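Side-chain contacts in S-adenosylmethionine:tRNA ribosyltransferase-isomerase (Thermotoga maritima, PDB 1VKY), which probably transfers and isomerises the ribose of S-adenosylmethionine onto preQ1-modified tRNA, giving epoxyqueuosine in queuosine biosynthesis: residues B[51-54]-B[60-63]; B[53-58]-B[188-193]. All blocks are in the same frame, centred on the assembly; numbering follows the deposited sequence.

Contact 1 of 2, residues B[51-54]-B[60-63]; sequences EHRI and EYLE
The phenol oxygen of Tyr61 is gripped twice: its OH gives a hydrogen bond of 2.7 Å to Glu51 OE1 and receives one of 3.2 Å from Arg53 NE. As donor, it reaches the carboxylate from above, 52° out of the plane; as acceptor, it lies nearly in the guanidinium plane of Arg53, on a fairly straight N-H line (161°). A cationic guanidinium at this oxygen would probably polarise the hydroxyl and strengthen its bond to the carboxylate. Glu51 and Tyr61 approach from opposite directions, and OE1 settles at the ring edge, with Glu51 OE1 3.3 Å from Tyr61 CE2. The same OE1 has a second partner in His44 NE2. Glu51 and Arg53, two residues apart, lean to one side of strand 49-54, the second strand of an antiparallel beta hairpin with strand 39-44 and an outermost strand of the large mixed sheet. Tyr61, in the 3-10 turn that follows the strand, also lies against Val42 of the neighbouring strand and against Leu347. The Arg53 chain bends twice beyond CB, the second time about CG-CD (chi3 -107°), so that NE faces the phenol oxygen while NH2 is turned to Glu60. That ion pair is doubtful in detail, because Arg53 NH2 and Glu60 OE1 are modelled too close together.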
ATOM      1  N   GLU B  51       6.134  17.962  19.779  1.00 29.19           N
ATOM      2  CA  GLU B  51       7.469  17.368  19.676  1.00 27.78           C
ATOM      3  C   GLU B  51       7.612  16.474  18.474  1.00 27.91           C
ATOM      4  O   GLU B  51       6.642  15.901  17.959  1.00 27.60           O
ATOM      5  CB  GLU B  51       7.796  16.492  20.878  1.00 28.91           C
ATOM      6  CG  GLU B  51       7.666  17.121  22.237  1.00 29.36           C
ATOM      7  CD  GLU B  51       8.058  16.117  23.296  1.00 29.39           C
ATOM      8  OE1 GLU B  51       7.182  15.531  23.968  1.00 26.14           O
ATOM      9  OE2 GLU B  51       9.252  15.886  23.388  1.00 29.45           O
ATOM     10  N   HIS B  52       8.861  16.324  18.045  1.00 26.23           N
ATOM     11  CA  HIS B  52       9.176  15.534  16.854  1.00 29.00           C
ATOM     12  C   HIS B  52      10.095  14.377  17.248  1.00 30.84           C
ATOM     13  O   HIS B  52      11.252  14.592  17.545  1.00 29.74           O
ATOM     14  CB  HIS B  52       9.830  16.455  15.834  1.00 28.37           C
ATOM     15  CG  HIS B  52       8.969  17.623  15.499  1.00 30.36           C
ATOM     16  ND1 HIS B  52       7.902  17.530  14.637  1.00 29.90           N
ATOM     17  CD2 HIS B  52       8.951  18.882  15.989  1.00 31.64           C
ATOM     18  CE1 HIS B  52       7.293  18.701  14.571  1.00 29.28           C
ATOM     19  NE2 HIS B  52       7.908  19.537  15.386  1.00 37.47           N
ATOM     20  N   ARG B  53       9.549  13.158  17.232  1.00 29.33           N
ATOM     21  CA  ARG B  53      10.197  11.966  17.795  1.00 28.88           C
ATOM     22  C   ARG B  53      10.173  10.857  16.736  1.00 28.01           C
ATOM     23  O   ARG B  53       9.830  11.122  15.575  1.00 28.29           O
ATOM     24  CB  ARG B  53       9.482  11.528  19.082  1.00 29.30           C
ATOM     25  CG  ARG B  53       9.496  12.640  20.141  1.00 31.06           C
ATOM     26  CD  ARG B  53      10.931  12.909  20.745  1.00 25.14           C
ATOM     27  NE  ARG B  53      10.766  12.349  22.029  1.00 38.77           N
ATOM     28  CZ  ARG B  53      11.468  11.435  22.587  1.00 38.09           C
ATOM     29  NH1 ARG B  53      12.603  10.986  22.117  1.00 34.55           N
ATOM     30  NH2 ARG B  53      11.050  11.052  23.745  1.00 41.34           N
ATOM     31  N   ILE B  54      10.609   9.670  17.157  1.00 27.65           N
ATOM     32  CA  ILE B  54      10.585   8.439  16.382  1.00 28.58           C
ATOM     33  C   ILE B  54       9.647   7.489  17.087  1.00 28.62           C
ATOM     34  O   ILE B  54       9.560   7.523  18.314  1.00 26.99           O
ATOM     35  CB  ILE B  54      12.013   7.815  16.319  1.00 30.07           C
ATOM     36  CG1 ILE B  54      12.961   8.763  15.619  1.00 35.08           C
ATOM     37  CG2 ILE B  54      12.010   6.463  15.639  1.00 37.01           C
ATOM     38  CD1 ILE B  54      12.476   9.222  14.290  1.00 39.00           C
ATOM     39  N   GLU B  60       8.315   6.367  26.076  1.00 28.02           N
ATOM     40  CA  GLU B  60       8.663   7.480  26.997  1.00 27.63           C
ATOM     41  C   GLU B  60       7.445   8.341  27.418  1.00 27.92           C
ATOM     42  O   GLU B  60       7.579   9.250  28.241  1.00 26.40           O
ATOM     43  CB  GLU B  60       9.687   8.386  26.322  1.00 27.34           C
ATOM     44  CG  GLU B  60      10.960   7.640  25.982  1.00 33.26           C
ATOM     45  CD  GLU B  60      11.951   8.508  25.257  1.00 38.11           C
ATOM     46  OE1 GLU B  60      11.748   9.729  25.236  1.00 34.28           O
ATOM     47  OE2 GLU B  60      12.935   7.998  24.742  1.00 36.39           O
ATOM     48  N   TYR B  61       6.274   8.075  26.809  1.00 25.24           N
ATOM     49  CA  TYR B  61       5.048   8.795  27.088  1.00 25.36           C
ATOM     50  C   TYR B  61       4.041   7.928  27.819  1.00 26.54           C
ATOM     51  O   TYR B  61       2.993   8.402  28.183  1.00 28.04           O
ATOM     52  CB  TYR B  61       4.431   9.308  25.773  1.00 28.58           C
ATOM     53  CG  TYR B  61       5.331  10.307  25.109  1.00 26.59           C
ATOM     54  CD1 TYR B  61       6.231   9.905  24.146  1.00 28.63           C
ATOM     55  CD2 TYR B  61       5.354  11.644  25.530  1.00 24.58           C
ATOM     56  CE1 TYR B  61       7.095  10.809  23.537  1.00 26.45           C
ATOM     57  CE2 TYR B  61       6.218  12.563  24.949  1.00 24.96           C
ATOM     58  CZ  TYR B  61       7.097  12.135  23.941  1.00 24.57           C
ATOM     59  OH  TYR B  61       7.962  13.023  23.343  1.00 27.94           O
ATOM     60  N   LEU B  62       4.363   6.661  28.027  1.00 25.74           N
ATOM     61  CA  LEU B  62       3.418   5.717  28.575  1.00 25.78           C
ATOM     62  C   LEU B  62       3.911   5.294  29.919  1.00 25.84           C
ATOM     63  O   LEU B  62       5.093   5.115  30.140  1.00 26.82           O
ATOM     64  CB  LEU B  62       3.220   4.491  27.654  1.00 26.16           C
ATOM     65  CG  LEU B  62       2.655   4.830  26.249  1.00 26.31           C
ATOM     66  CD1 LEU B  62       2.701   3.639  25.279  1.00 31.34           C
ATOM     67  CD2 LEU B  62       1.266   5.400  26.344  1.00 35.81           C
ATOM     68  N   GLU B  63       2.976   5.130  30.824  1.00 28.37           N
ATOM     69  CA  GLU B  63       3.275   4.715  32.169  1.00 30.74           C
ATOM     70  C   GLU B  63       2.663   3.352  32.496  1.00 30.59           C
ATOM     71  O   GLU B  63       1.776   2.887  31.802  1.00 29.41           O
ATOM     72  CB  GLU B  63       2.813   5.776  33.139  1.00 32.27           C
ATOM     73  CG  GLU B  63       1.379   6.175  33.048  1.00 42.01           C
ATOM     74  CD  GLU B  63       1.104   7.442  33.826  1.00 45.64           C
ATOM     75  OE1 GLU B  63       1.445   8.554  33.323  1.00 49.54           O
ATOM     76  OE2 GLU B  63       0.566   7.293  34.935  1.00 44.01           O
TER

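Contact 2 of 2, residues B[53-58]-B[188-193]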
ATOM      1  N   ARG B  53       9.549  13.158  17.232  1.00 29.33           N
ATOM      2  CA  ARG B  53      10.197  11.966  17.795  1.00 28.88           C
ATOM      3  C   ARG B  53      10.173  10.857  16.736  1.00 28.01           C
ATOM      4  O   ARG B  53       9.830  11.122  15.575  1.00 28.29           O
ATOM      5  CB  ARG B  53       9.482  11.528  19.082  1.00 29.30           C
ATOM      6  CG  ARG B  53       9.496  12.640  20.141  1.00 31.06           C
ATOM      7  CD  ARG B  53      10.931  12.909  20.745  1.00 25.14           C
ATOM      8  NE  ARG B  53      10.766  12.349  22.029  1.00 38.77           N
ATOM      9  CZ  ARG B  53      11.468  11.435  22.587  1.00 38.09           C
ATOM     10  NH1 ARG B  53      12.603  10.986  22.117  1.00 34.55           N
ATOM     11  NH2 ARG B  53      11.050  11.052  23.745  1.00 41.34           N
ATOM     12  N   ILE B  54      10.609   9.670  17.157  1.00 27.65           N
ATOM     13  CA  ILE B  54      10.585   8.439  16.382  1.00 28.58           C
ATOM     14  C   ILE B  54       9.647   7.489  17.087  1.00 28.62           C
ATOM     15  O   ILE B  54       9.560   7.523  18.314  1.00 26.99           O
ATOM     16  CB  ILE B  54      12.013   7.815  16.319  1.00 30.07           C
ATOM     17  CG1 ILE B  54      12.961   8.763  15.619  1.00 35.08           C
ATOM     18  CG2 ILE B  54      12.010   6.463  15.639  1.00 37.01           C
ATOM     19  CD1 ILE B  54      12.476   9.222  14.290  1.00 39.00           C
ATOM     20  N   PHE B  55       8.970   6.624  16.326  1.00 27.60           N
ATOM     21  CA  PHE B  55       7.881   5.841  16.867  1.00 27.77           C
ATOM     22  C   PHE B  55       8.251   5.016  18.085  1.00 29.47           C
ATOM     23  O   PHE B  55       7.470   4.938  19.036  1.00 26.14           O
ATOM     24  CB  PHE B  55       7.196   4.937  15.827  1.00 28.57           C
ATOM     25  CG  PHE B  55       5.820   4.494  16.277  1.00 27.31           C
ATOM     26  CD1 PHE B  55       4.724   5.285  16.045  1.00 31.55           C
ATOM     27  CD2 PHE B  55       5.650   3.331  16.983  1.00 24.45           C
ATOM     28  CE1 PHE B  55       3.472   4.898  16.507  1.00 30.30           C
ATOM     29  CE2 PHE B  55       4.432   2.947  17.443  1.00 31.11           C
ATOM     30  CZ  PHE B  55       3.330   3.735  17.222  1.00 27.23           C
ATOM     31  N   ARG B  56       9.410   4.370  18.060  1.00 32.59           N
ATOM     32  CA  ARG B  56       9.800   3.485  19.177  1.00 34.03           C
ATOM     33  C   ARG B  56       9.927   4.242  20.500  1.00 30.84           C
ATOM     34  O   ARG B  56       9.838   3.645  21.567  1.00 30.43           O
ATOM     35  CB  ARG B  56      11.107   2.762  18.873  1.00 34.37           C
ATOM     36  CG  ARG B  56      12.297   3.686  18.641  1.00 38.80           C
ATOM     37  CD  ARG B  56      13.624   2.956  18.373  1.00 44.38           C
ATOM     38  NE  ARG B  56      13.476   1.963  17.311  1.00 51.41           N
ATOM     39  CZ  ARG B  56      13.927   2.074  16.059  1.00 57.98           C
ATOM     40  NH1 ARG B  56      14.610   3.154  15.644  1.00 55.79           N
ATOM     41  NH2 ARG B  56      13.686   1.077  15.209  1.00 55.86           N
ATOM     42  N   GLU B  57      10.090   5.564  20.425  1.00 32.35           N
ATOM     43  CA  GLU B  57      10.118   6.465  21.615  1.00 30.79           C
ATOM     44  C   GLU B  57       8.739   6.755  22.248  1.00 32.10           C
ATOM     45  O   GLU B  57       8.622   7.482  23.245  1.00 29.77           O
ATOM     46  CB  GLU B  57      10.818   7.766  21.211  1.00 32.50           C
ATOM     47  CG  GLU B  57      12.281   7.534  20.880  1.00 31.99           C
ATOM     48  CD  GLU B  57      12.940   8.674  20.123  1.00 35.73           C
ATOM     49  OE1 GLU B  57      12.270   9.504  19.485  1.00 32.01           O
ATOM     50  OE2 GLU B  57      14.168   8.729  20.148  1.00 45.61           O
ATOM     51  N   ILE B  58       7.689   6.138  21.698  1.00 30.15           N
ATOM     52  CA  ILE B  58       6.350   6.217  22.293  1.00 29.60           C
ATOM     53  C   ILE B  58       6.348   5.728  23.710  1.00 28.58           C
ATOM     54  O   ILE B  58       5.607   6.249  24.525  1.00 24.23           O
ATOM     55  CB  ILE B  58       5.283   5.435  21.447  1.00 33.05           C
ATOM     56  CG1 ILE B  58       3.855   5.815  21.885  1.00 27.64           C
ATOM     57  CG2 ILE B  58       5.502   3.909  21.504  1.00 26.54           C
ATOM     58  CD1 ILE B  58       2.821   5.393  20.905  1.00 33.42           C
ATOM     59  N   GLY B 188      -1.766   0.815  13.927  1.00 38.43           N
ATOM     60  CA  GLY B 188      -1.182  -0.287  14.691  1.00 39.90           C
ATOM     61  C   GLY B 188       0.063  -0.917  14.100  1.00 40.83           C
ATOM     62  O   GLY B 188       0.846  -1.495  14.813  1.00 43.81           O
ATOM     63  N   LEU B 189       0.243  -0.797  12.799  1.00 40.82           N
ATOM     64  CA  LEU B 189       1.361  -1.443  12.119  1.00 42.99           C
ATOM     65  C   LEU B 189       2.706  -0.784  12.428  1.00 42.56           C
ATOM     66  O   LEU B 189       3.725  -1.377  12.138  1.00 44.95           O
ATOM     67  CB  LEU B 189       1.128  -1.471  10.603  1.00 42.96           C
ATOM     68  CG  LEU B 189      -0.050  -2.354  10.146  1.00 47.72           C
ATOM     69  CD1 LEU B 189       0.062  -2.602   8.669  1.00 51.34           C
ATOM     70  CD2 LEU B 189      -0.152  -3.691  10.902  1.00 47.02           C
ATOM     71  N   HIS B 190       2.699   0.423  13.016  1.00 39.21           N
ATOM     72  CA  HIS B 190       3.915   1.013  13.591  1.00 37.67           C
ATOM     73  C   HIS B 190       4.431   0.255  14.822  1.00 36.69           C
ATOM     74  O   HIS B 190       5.612   0.330  15.126  1.00 39.88           O
ATOM     75  CB  HIS B 190       3.691   2.467  13.985  1.00 37.36           C
ATOM     76  CG  HIS B 190       3.228   3.343  12.864  1.00 34.14           C
ATOM     77  ND1 HIS B 190       4.101   3.935  11.976  1.00 34.46           N
ATOM     78  CD2 HIS B 190       1.992   3.792  12.541  1.00 29.19           C
ATOM     79  CE1 HIS B 190       3.416   4.695  11.135  1.00 30.90           C
ATOM     80  NE2 HIS B 190       2.131   4.614  11.443  1.00 33.61           N
ATOM     81  N   PHE B 191       3.569  -0.464  15.536  1.00 35.79           N
ATOM     82  CA  PHE B 191       4.014  -1.241  16.673  1.00 37.60           C
ATOM     83  C   PHE B 191       4.677  -2.545  16.185  1.00 42.75           C
ATOM     84  O   PHE B 191       4.023  -3.339  15.539  1.00 48.98           O
ATOM     85  CB  PHE B 191       2.840  -1.606  17.579  1.00 38.18           C
ATOM     86  CG  PHE B 191       2.311  -0.466  18.386  1.00 39.20           C
ATOM     87  CD1 PHE B 191       1.258   0.304  17.910  1.00 36.72           C
ATOM     88  CD2 PHE B 191       2.881  -0.140  19.610  1.00 30.57           C
ATOM     89  CE1 PHE B 191       0.781   1.375  18.648  1.00 29.06           C
ATOM     90  CE2 PHE B 191       2.408   0.925  20.352  1.00 34.02           C
ATOM     91  CZ  PHE B 191       1.357   1.686  19.880  1.00 33.83           C
ATOM     92  N   THR B 192       5.953  -2.770  16.497  1.00 41.72           N
ATOM     93  CA  THR B 192       6.629  -4.043  16.181  1.00 40.20           C
ATOM     94  C   THR B 192       6.475  -4.999  17.367  1.00 39.68           C
ATOM     95  O   THR B 192       6.197  -4.562  18.470  1.00 36.92           O
ATOM     96  CB  THR B 192       8.117  -3.813  15.941  1.00 39.30           C
ATOM     97  OG1 THR B 192       8.700  -3.247  17.114  1.00 39.53           O
ATOM     98  CG2 THR B 192       8.355  -2.773  14.843  1.00 40.85           C
ATOM     99  N   PRO B 193       6.678  -6.303  17.175  1.00 42.00           N
ATOM    100  CA  PRO B 193       6.670  -7.232  18.324  1.00 39.70           C
ATOM    101  C   PRO B 193       7.694  -6.874  19.396  1.00 36.30           C
ATOM    102  O   PRO B 193       7.437  -7.061  20.559  1.00 39.30           O
ATOM    103  CB  PRO B 193       6.980  -8.593  17.698  1.00 42.07           C
ATOM    104  CG  PRO B 193       6.618  -8.457  16.229  1.00 43.94           C
ATOM    105  CD  PRO B 193       6.867  -7.001  15.885  1.00 44.60           C
TER
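Two short 3-10 segments, 55-58 and 188-190, meet with the CA atoms of Phe55 and His190 7.1 Å apart and no hydrogen bond crossing between the segments. The ring of Phe55 is the centre of the contact. His190 CB stands 3.3 Å from the centroid of the Phe55 ring, only 6° off its normal, a CH-pi contact over the middle of the face. The imidazole itself runs nearly parallel to that ring but is slid well aside, so the two barely overlap. Hydrogen bonds between ND1 and Ser38 OG and between NE2 and Asn302 OD1 fix its rotation. Phe55 also drives its edge into the face of Phe191, a T-shaped pair with centroids 5.0 Å apart and planes at 89°; Phe55 CZ lies 3.8 Å from Phe191 CE1. With CG anti to the backbone N (chi1 -161°), Phe55 swings its ring across to both partners. Ile58 adds its CD1, 4.1 Å from Phe191 CZ, and with Phe55 touches Leu195 and Val300. With an alanine at Phe55, His190 CB would probably lose the aromatic face beneath it and Phe191 the ring edge set against its own face. Phe55, His190 and Phe191 thus form a buried aromatic cluster, with Phe55 as the shared ring, that joins the turn after strand 49-54 to the loop leading into helix 193-202.

Overall arrangement
Contacts 1 and 2 start from the same piece of chain, their centres 10 Å apart. Their segments overlap at Arg53 and Ile54, though Arg53 works across contact 1 alone. Contact 1 is a polar network at the surface, its centre about 22 Å from the centre of the chain; contact 2 is apolar and buried, its centre about 18 Å from it. Glu57 ties the common residues together: its OE1 lies 3.0 Å from Arg53 NH1 in a salt bridge and accepts a hydrogen bond of 2.9 Å from Ile54 N. Contact 1 closes the short path from the strand to residues 60 and 61, whereas contact 2 joins the turn between them to a loop 130 residues further along.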